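Putative phosphohydrolase (PDB 3M1T) is of unknown function but carries an HDOD domain, related to the HD-type phosphodiesterases, and may take part in signal transduction. Local coordinates at residues A5-K10 against G182-Q187; L120-R123 against L127-E130; A154-A159 against N167-E172. All coordinates share one frame; numbering follows the deposited sequence. Where two conformers were deposited one is given.

From the N terminus, segment 5-10 is left behind at once and is met again only after 171 residues, when helix 178-188 packs on it; contact 1 thus closes a long loop, and both other contacts fall within it. Contact 2 closes a tight turn between helices 103-124 and 128-137. Contact 3 follows in series, folding helix 166-174 back on helix 150-161. Contacts 2 and 3 lie on opposite sides of the chain's centre, their centres about 33 Å apart. Contact 3 lies closer to contact 1, about 18 Å between centres, and helix 166-174 leads directly to helix 178-188.

Contact 1 of 3, residues A5-K10 against G182-Q187; sequences AALLQK and GALLAQ
Leu7 and Leu184 meet through a single methyl group, CD2 of Leu184, which settles against the short N-terminal helix. Its nearest partner is a backbone atom: CD2 of Leu184 lies 3.7 Å from Leu7 O. The same methyl is 4.0 Å from Leu7 CD1, and Lys10 CB closes on it from further along the chain, at 4.2 Å from Leu184 CD2. One methyl thus meets a carbonyl oxygen and two side chains, with no hydrogen bond passing between the segments. The leucines run past each other in opposite directions instead of meeting end on. In both, CG is turned away from the residue's own N, at chi1 180° in Leu7 and -169° in Leu184, which directs each side chain toward the other segment.

Behind this first shell, the oxygen that Leu184 touches is already engaged, since Lys10 N donates to Leu7 O at 2.9 Å. That bond helps to hold the carbonyl and the start of Lys10 side by side, facing the methyl. Beyond CB the lysine chain bends away, and its ammonium group forms a salt bridge with Glu13, so it is the aliphatic root of Lys10 that meets Leu184. The preceding bond, from Gln9 N to Ala5 O at 3.1 Å, belongs to the short helix that carries Leu7.

The contact is a buried apolar seam, in which the N-terminal segment covers part of helix 178-188, a helix of the HDOD domain. Leu7 also lies on Glu180 and Ile181 of that helix and on Tyr176 of the loop before it, while Leu14 adds to the cover over Leu184. On other faces of helix 178-188, Ala183 and Ala186 pack against helix 193-200, and Leu185 reaches helix 140-148.

Contact 2 of 3, residues L120-R123 against L127-E130; sequences LAKR and LPEE
Lys122 meets the ring of Pro128 because its CG stands anti to its own carbonyl carbon (chi1 -81°) and the chain then runs out extended, crossing the pyrrolidine at about a right angle. The closest touch is between Lys122 CG and Pro128 CG, 3.5 Å apart. Farther out the lysine passes the ring again, with Lys122 CE 4.1 Å from Pro128 CB. The methylenes do this work, while Lys122 NZ remains 6.5 Å from Glu129 OE2, too far for a salt bridge, although the opposite charges may attract weakly.

Beside the lysine, the methyl of Ala121 points at the start of the next helix, its CB 3.7 Å from Pro128 CA and 3.8 Å from Leu127 O. The small side chain allows close approach, with the CA atoms of Ala121 and Pro128 only 5.0 Å apart. This is a tight turn joining two consecutive helices of the all-helical HDOD domain: helix 103-124 ends, a few residues turn, and helix 128-137 sets off with Leu127 at its N-cap. Proline suits the first turn of a helix, where its missing N-H costs no backbone bond. Leu127 O receives a weak bond from Glu130 N, at 3.2 Å. Met217 of helix 213-227 also packs on Ala121, and Gln118, one turn earlier in helix 103-124, touches Pro128.

Contact 3 of 3, residues A154-A159 against N167-E172; sequences ATISAA and NLMEKE
Ile156 and Met169 (a selenomethionine in this crystal) lie alongside each other and run in opposite directions, each leaving its helix toward the other. The flank of the isoleucine rests against the root of its neighbour, with Ile156 CG2 3.8 Å from Met169 CB. Its longer branch goes elsewhere: CG1 stands anti to the carbonyl carbon (chi1 -68°), and CD1 is carried on to Glu170, whose chain it crosses at about a right angle, with Ile156 CD1 3.7 Å from Glu170 CG. The glutamate thus offers its aliphatic part to the packing while its carboxylate accepts a hydrogen bond from Asn178.

Bends at chi2 and at chi3 (-60°) curl the Met169 chain round until its end methyl meets Ala159, one turn beyond Ile156. Here the fit is tight, Ala159 CB and Met169 CE being 3.5 Å apart, closer than carbons usually sit, and the selenium is also near, with Met169 SE 4.0 Å from Ala159 CB. With an alanine at Ile156, CB of Met169 and CG of Glu170 would probably lose the side chain that packs on them, opening a gap between the helices.

The two segments form a helical hairpin in the all-helical HDOD domain, running roughly antiparallel at 141° with axes 9.8 Å apart at closest approach. Ile156 further touches Arg166 and Leu173, about one turn to either side of Met169 and Glu170 on helix 166-174. From the same helix, Lys171 forms a salt bridge with Glu180 of helix 178-188, joining the hairpin to the next helix in the chain.

Contact 1 of 3, residues A5-K10 against G182-Q187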
loop_
_atom_site.group_PDB
_atom_site.type_symbol
_atom_site.label_atom_id
_atom_site.label_comp_id
_atom_site.label_asym_id
_atom_site.label_seq_id
_atom_site.Cartn_x
_atom_site.Cartn_y
_atom_site.Cartn_z
ATOM N N ALA A 5 -0.822 -24.251 4.642
ATOM C CA ALA A 5 0.484 -24.873 4.554
ATOM C C ALA A 5 1.317 -24.312 3.421
ATOM O O ALA A 5 2.513 -24.098 3.566
ATOM C CB ALA A 5 0.359 -26.418 4.410
ATOM N N ALA A 6 0.691 -24.118 2.263
ATOM C CA ALA A 6 1.413 -23.633 1.108
ATOM C C ALA A 6 1.973 -22.234 1.336
ATOM O O ALA A 6 3.060 -21.944 0.879
ATOM C CB ALA A 6 0.469 -23.627 -0.130
ATOM N N LEU A 7 1.227 -21.396 2.047
ATOM C CA LEU A 7 1.631 -20.025 2.348
ATOM C C LEU A 7 2.759 -20.070 3.376
ATOM O O LEU A 7 3.781 -19.422 3.200
ATOM C CB LEU A 7 0.446 -19.184 2.846
ATOM C CG LEU A 7 0.764 -17.742 3.196
ATOM C CD1 LEU A 7 1.194 -16.955 1.918
ATOM C CD2 LEU A 7 -0.426 -17.002 3.926
ATOM N N LEU A 8 2.573 -20.864 4.405
ATOM C CA LEU A 8 3.592 -20.930 5.472
ATOM C C LEU A 8 4.944 -21.458 4.963
ATOM O O LEU A 8 6.005 -21.095 5.543
ATOM C CB LEU A 8 3.056 -21.703 6.664
ATOM C CG LEU A 8 1.877 -21.091 7.393
ATOM C CD1 LEU A 8 1.518 -22.071 8.561
ATOM C CD2 LEU A 8 2.258 -19.659 7.912
ATOM N N GLN A 9 4.947 -22.261 3.891
ATOM C CA GLN A 9 6.195 -22.713 3.321
ATOM C C GLN A 9 7.041 -21.570 2.771
ATOM O O GLN A 9 8.211 -21.788 2.441
ATOM C CB GLN A 9 5.934 -23.758 2.236
ATOM C CG GLN A 9 4.957 -24.821 2.658
ATOM C CD GLN A 9 5.355 -25.466 3.953
ATOM O OE1 GLN A 9 6.451 -26.017 4.029
ATOM N NE2 GLN A 9 4.493 -25.389 4.996
ATOM N N LYS A 10 6.447 -20.383 2.602
ATOM C CA LYS A 10 7.165 -19.217 2.120
ATOM C C LYS A 10 7.873 -18.390 3.178
ATOM O O LYS A 10 8.656 -17.498 2.848
ATOM C CB LYS A 10 6.232 -18.255 1.352
ATOM C CG LYS A 10 5.460 -18.886 0.206
ATOM C CD LYS A 10 6.430 -19.246 -0.920
ATOM C CE LYS A 10 6.747 -20.682 -0.969
ATOM N NZ LYS A 10 7.764 -20.896 -2.135
ATOM N N GLY A 182 1.463 -10.981 0.286
ATOM C CA GLY A 182 1.693 -9.595 0.679
ATOM C C GLY A 182 1.375 -9.381 2.161
ATOM O O GLY A 182 2.116 -8.673 2.872
ATOM N N ALA A 183 0.321 -10.009 2.625
ATOM C CA ALA A 183 -0.015 -9.935 4.037
ATOM C C ALA A 183 1.053 -10.618 4.904
ATOM O O ALA A 183 1.444 -10.125 5.978
ATOM C CB ALA A 183 -1.401 -10.577 4.310
ATOM N N LEU A 184 1.485 -11.778 4.436
ATOM C CA LEU A 184 2.554 -12.526 5.136
ATOM C C LEU A 184 3.808 -11.710 5.227
ATOM O O LEU A 184 4.449 -11.727 6.300
ATOM C CB LEU A 184 2.835 -13.829 4.399
ATOM C CG LEU A 184 3.701 -14.803 5.137
ATOM C CD1 LEU A 184 2.920 -15.450 6.287
ATOM C CD2 LEU A 184 4.293 -15.889 4.204
ATOM N N LEU A 185 4.180 -11.001 4.173
ATOM C CA LEU A 185 5.367 -10.100 4.182
ATOM C C LEU A 185 5.144 -9.020 5.250
ATOM O O LEU A 185 6.049 -8.749 6.059
ATOM C CB LEU A 185 5.620 -9.459 2.813
ATOM C CG LEU A 185 6.866 -8.581 2.742
ATOM C CD1 LEU A 185 8.135 -9.434 2.985
ATOM C CD2 LEU A 185 6.921 -7.793 1.468
ATOM N N ALA A 186 3.995 -8.363 5.200
ATOM C CA ALA A 186 3.710 -7.284 6.169
ATOM C C ALA A 186 3.803 -7.819 7.573
ATOM O O ALA A 186 4.330 -7.138 8.458
ATOM C CB ALA A 186 2.348 -6.665 5.897
ATOM N N GLN A 187 3.301 -9.003 7.821
ATOM C CA GLN A 187 3.367 -9.628 9.125
ATOM C C GLN A 187 4.842 -9.877 9.508
ATOM O O GLN A 187 5.289 -9.563 10.633
ATOM C CB GLN A 187 2.593 -10.915 9.132
ATOM C CG GLN A 187 2.470 -11.540 10.497
ATOM C CD GLN A 187 1.639 -12.775 10.427
ATOM O OE1 GLN A 187 2.121 -13.801 9.914
ATOM N NE2 GLN A 187 0.353 -12.662 10.800
#

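Contact 2 of 3, residues L120-R123 against L127-E130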
loop_
_atom_site.group_PDB
_atom_site.type_symbol
_atom_site.label_atom_id
_atom_site.label_comp_id
_atom_site.label_asym_id
_atom_site.label_seq_id
_atom_site.Cartn_x
_atom_site.Cartn_y
_atom_site.Cartn_z
ATOM N N LEU A 120 -10.669 8.007 2.385
ATOM C CA LEU A 120 -11.762 7.145 2.862
ATOM C C LEU A 120 -11.744 7.028 4.388
ATOM O O LEU A 120 -12.791 7.061 5.030
ATOM C CB LEU A 120 -11.693 5.751 2.223
ATOM C CG LEU A 120 -11.718 5.696 0.708
ATOM C CD1 LEU A 120 -11.630 4.266 0.167
ATOM C CD2 LEU A 120 -12.942 6.424 0.115
ATOM N N ALA A 121 -10.546 6.851 4.965
ATOM C CA ALA A 121 -10.397 6.748 6.420
ATOM C C ALA A 121 -10.886 7.993 7.156
ATOM O O ALA A 121 -11.512 7.931 8.226
ATOM C CB ALA A 121 -8.907 6.495 6.784
ATOM N N LYS A 122 -10.563 9.144 6.588
ATOM C CA LYS A 122 -11.032 10.408 7.145
ATOM C C LYS A 122 -12.534 10.411 7.244
ATOM O O LYS A 122 -13.103 10.823 8.271
ATOM C CB LYS A 122 -10.565 11.559 6.285
ATOM C CG LYS A 122 -9.132 11.954 6.584
ATOM C CD LYS A 122 -8.613 13.018 5.644
ATOM C CE LYS A 122 -7.075 13.028 5.635
ATOM N NZ LYS A 122 -6.582 14.284 4.998
ATOM N N ARG A 123 -13.186 9.946 6.173
ATOM C CA ARG A 123 -14.638 9.848 6.128
ATOM C C ARG A 123 -15.249 8.803 7.052
ATOM O O ARG A 123 -16.344 9.010 7.589
ATOM C CB ARG A 123 -15.093 9.618 4.679
ATOM C CG ARG A 123 -14.905 10.885 3.802
ATOM C CD ARG A 123 -14.918 10.623 2.296
ATOM N NE ARG A 123 -14.772 11.906 1.633
ATOM C CZ ARG A 123 -15.749 12.728 1.270
ATOM N NH1 ARG A 123 -17.022 12.384 1.415
ATOM N NH2 ARG A 123 -15.446 13.917 0.753
ATOM N N LEU A 127 -7.983 5.992 11.466
ATOM C CA LEU A 127 -6.735 6.755 11.393
ATOM C C LEU A 127 -6.291 6.858 9.925
ATOM O O LEU A 127 -6.062 5.849 9.269
ATOM C CB LEU A 127 -5.616 6.130 12.223
ATOM C CG LEU A 127 -4.310 6.943 12.201
ATOM C CD1 LEU A 127 -4.456 8.307 12.897
ATOM C CD2 LEU A 127 -3.184 6.120 12.838
ATOM N N PRO A 128 -6.136 8.077 9.416
ATOM C CA PRO A 128 -5.856 8.182 7.978
ATOM C C PRO A 128 -4.465 7.678 7.610
ATOM O O PRO A 128 -4.296 7.080 6.561
ATOM C CB PRO A 128 -6.050 9.676 7.686
ATOM C CG PRO A 128 -7.063 10.100 8.761
ATOM C CD PRO A 128 -6.576 9.368 9.979
ATOM N N GLU A 129 -3.505 7.829 8.515
ATOM C CA GLU A 129 -2.144 7.364 8.264
ATOM C C GLU A 129 -2.067 5.833 8.242
ATOM O O GLU A 129 -1.267 5.255 7.502
ATOM C CB GLU A 129 -1.175 7.965 9.257
ATOM C CG GLU A 129 -0.904 9.480 8.995
ATOM C CD GLU A 129 -2.073 10.394 9.343
ATOM O OE1 GLU A 129 -2.956 9.951 10.112
ATOM O OE2 GLU A 129 -2.090 11.557 8.846
ATOM N N GLU A 130 -2.918 5.143 9.002
ATOM C CA GLU A 130 -2.965 3.706 8.930
ATOM C C GLU A 130 -3.439 3.241 7.548
ATOM O O GLU A 130 -2.903 2.291 6.951
ATOM C CB GLU A 130 -3.884 3.142 10.049
ATOM C CG GLU A 130 -4.087 1.677 9.966
ATOM C CD GLU A 130 -5.321 1.230 10.763
ATOM O OE1 GLU A 130 -6.497 1.665 10.498
ATOM O OE2 GLU A 130 -5.072 0.432 11.649
#

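Contact 3 of 3, residues A154-A159 against N167-E172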
loop_
_atom_site.group_PDB
_atom_site.type_symbol
_atom_site.label_atom_id
_atom_site.label_comp_id
_atom_site.label_asym_id
_atom_site.label_seq_id
_atom_site.Cartn_x
_atom_site.Cartn_y
_atom_site.Cartn_z
ATOM N N ALA A 154 4.583 -15.953 -15.043
ATOM C CA ALA A 154 4.383 -15.763 -16.454
ATOM C C ALA A 154 3.217 -16.613 -17.017
ATOM O O ALA A 154 2.393 -16.173 -17.836
ATOM C CB ALA A 154 5.696 -16.110 -17.233
ATOM N N THR A 155 3.175 -17.860 -16.553
ATOM C CA THR A 155 2.087 -18.772 -16.934
ATOM C C THR A 155 0.750 -18.201 -16.503
ATOM O O THR A 155 -0.246 -18.251 -17.271
ATOM C CB THR A 155 2.350 -20.148 -16.330
ATOM O OG1 THR A 155 3.560 -20.651 -16.928
ATOM C CG2 THR A 155 1.166 -21.108 -16.626
ATOM N N ILE A 156 0.728 -17.601 -15.317
ATOM C CA ILE A 156 -0.523 -16.994 -14.819
ATOM C C ILE A 156 -0.917 -15.814 -15.679
ATOM O O ILE A 156 -2.059 -15.658 -16.079
ATOM C CB ILE A 156 -0.415 -16.601 -13.335
ATOM C CG1 ILE A 156 -0.320 -17.866 -12.457
ATOM C CG2 ILE A 156 -1.599 -15.723 -12.920
ATOM C CD1 ILE A 156 -0.057 -17.664 -11.026
ATOM N N SER A 157 0.054 -14.947 -15.992
ATOM C CA SER A 157 -0.258 -13.773 -16.831
ATOM C C SER A 157 -0.771 -14.145 -18.190
ATOM O O SER A 157 -1.695 -13.522 -18.712
ATOM C CB SER A 157 0.944 -12.846 -16.941
ATOM O OG SER A 157 1.177 -12.257 -15.671
ATOM N N ALA A 158 -0.236 -15.217 -18.761
ATOM C CA ALA A 158 -0.745 -15.670 -20.056
ATOM C C ALA A 158 -2.207 -16.136 -19.949
ATOM O O ALA A 158 -3.035 -15.817 -20.827
ATOM C CB ALA A 158 0.160 -16.791 -20.633
ATOM N N ALA A 159 -2.522 -16.856 -18.869
ATOM C CA ALA A 159 -3.910 -17.338 -18.626
ATOM C C ALA A 159 -4.860 -16.139 -18.402
ATOM O O ALA A 159 -5.973 -16.103 -18.907
ATOM C CB ALA A 159 -3.978 -18.331 -17.424
ATOM N N ASN A 167 -6.063 -14.074 -9.239
ATOM C CA ASN A 167 -6.008 -14.567 -7.844
ATOM C C ASN A 167 -6.358 -16.034 -7.741
ATOM O O ASN A 167 -5.671 -16.778 -7.066
ATOM C CB ASN A 167 -6.929 -13.728 -6.935
ATOM C CG ASN A 167 -6.647 -12.232 -7.048
ATOM O OD1 ASN A 167 -5.505 -11.821 -7.059
ATOM N ND2 ASN A 167 -7.696 -11.429 -7.189
ATOM N N LEU A 168 -7.354 -16.467 -8.517
ATOM C CA LEU A 168 -7.699 -17.874 -8.554
ATOM C C LEU A 168 -6.595 -18.707 -9.185
ATOM O O LEU A 168 -6.294 -19.801 -8.709
ATOM C CB LEU A 168 -9.017 -18.098 -9.256
ATOM C CG LEU A 168 -10.261 -17.457 -8.608
ATOM C CD1 LEU A 168 -11.596 -17.754 -9.292
ATOM C CD2 LEU A 168 -10.318 -17.933 -7.156
HETATM N N MSE A 169 -5.992 -18.199 -10.279
HETATM C CA MSE A 169 -4.831 -18.871 -10.844
HETATM C C MSE A 169 -3.669 -19.049 -9.888
HETATM O O MSE A 169 -3.056 -20.093 -9.839
HETATM C CB MSE A 169 -4.370 -18.123 -12.087
HETATM C CG MSE A 169 -5.253 -18.304 -13.267
HETATM SE SE MSE A 169 -5.208 -20.076 -14.090
HETATM C CE MSE A 169 -3.298 -20.106 -14.542
ATOM N N GLU A 170 -3.370 -18.006 -9.113
ATOM C CA GLU A 170 -2.342 -18.094 -8.110
ATOM C C GLU A 170 -2.655 -19.193 -7.081
ATOM O O GLU A 170 -1.787 -20.014 -6.771
ATOM C CB GLU A 170 -2.191 -16.731 -7.416
ATOM C CG GLU A 170 -1.486 -15.684 -8.308
ATOM C CD GLU A 170 -1.668 -14.233 -7.847
ATOM O OE1 GLU A 170 -2.410 -13.967 -6.864
ATOM O OE2 GLU A 170 -1.062 -13.335 -8.494
ATOM N N LYS A 171 -3.882 -19.216 -6.563
ATOM C CA LYS A 171 -4.250 -20.320 -5.683
ATOM C C LYS A 171 -4.080 -21.690 -6.255
ATOM O O LYS A 171 -3.572 -22.585 -5.617
ATOM C CB LYS A 171 -5.610 -20.125 -4.983
ATOM C CG LYS A 171 -5.387 -19.896 -3.483
ATOM C CD LYS A 171 -6.580 -19.344 -2.750
ATOM C CE LYS A 171 -6.162 -18.289 -1.715
ATOM N NZ LYS A 171 -6.941 -18.409 -0.415
ATOM N N GLU A 172 -4.463 -21.861 -7.519
ATOM C CA GLU A 172 -4.303 -23.122 -8.147
ATOM C C GLU A 172 -2.887 -23.547 -8.235
ATOM O O GLU A 172 -2.624 -24.709 -7.940
ATOM C CB GLU A 172 -4.891 -23.146 -9.586
ATOM C CG GLU A 172 -6.400 -23.020 -9.670
ATOM C CD GLU A 172 -7.005 -23.458 -10.987
ATOM O OE1 GLU A 172 -6.260 -24.026 -11.793
ATOM O OE2 GLU A 172 -8.239 -23.285 -11.145
#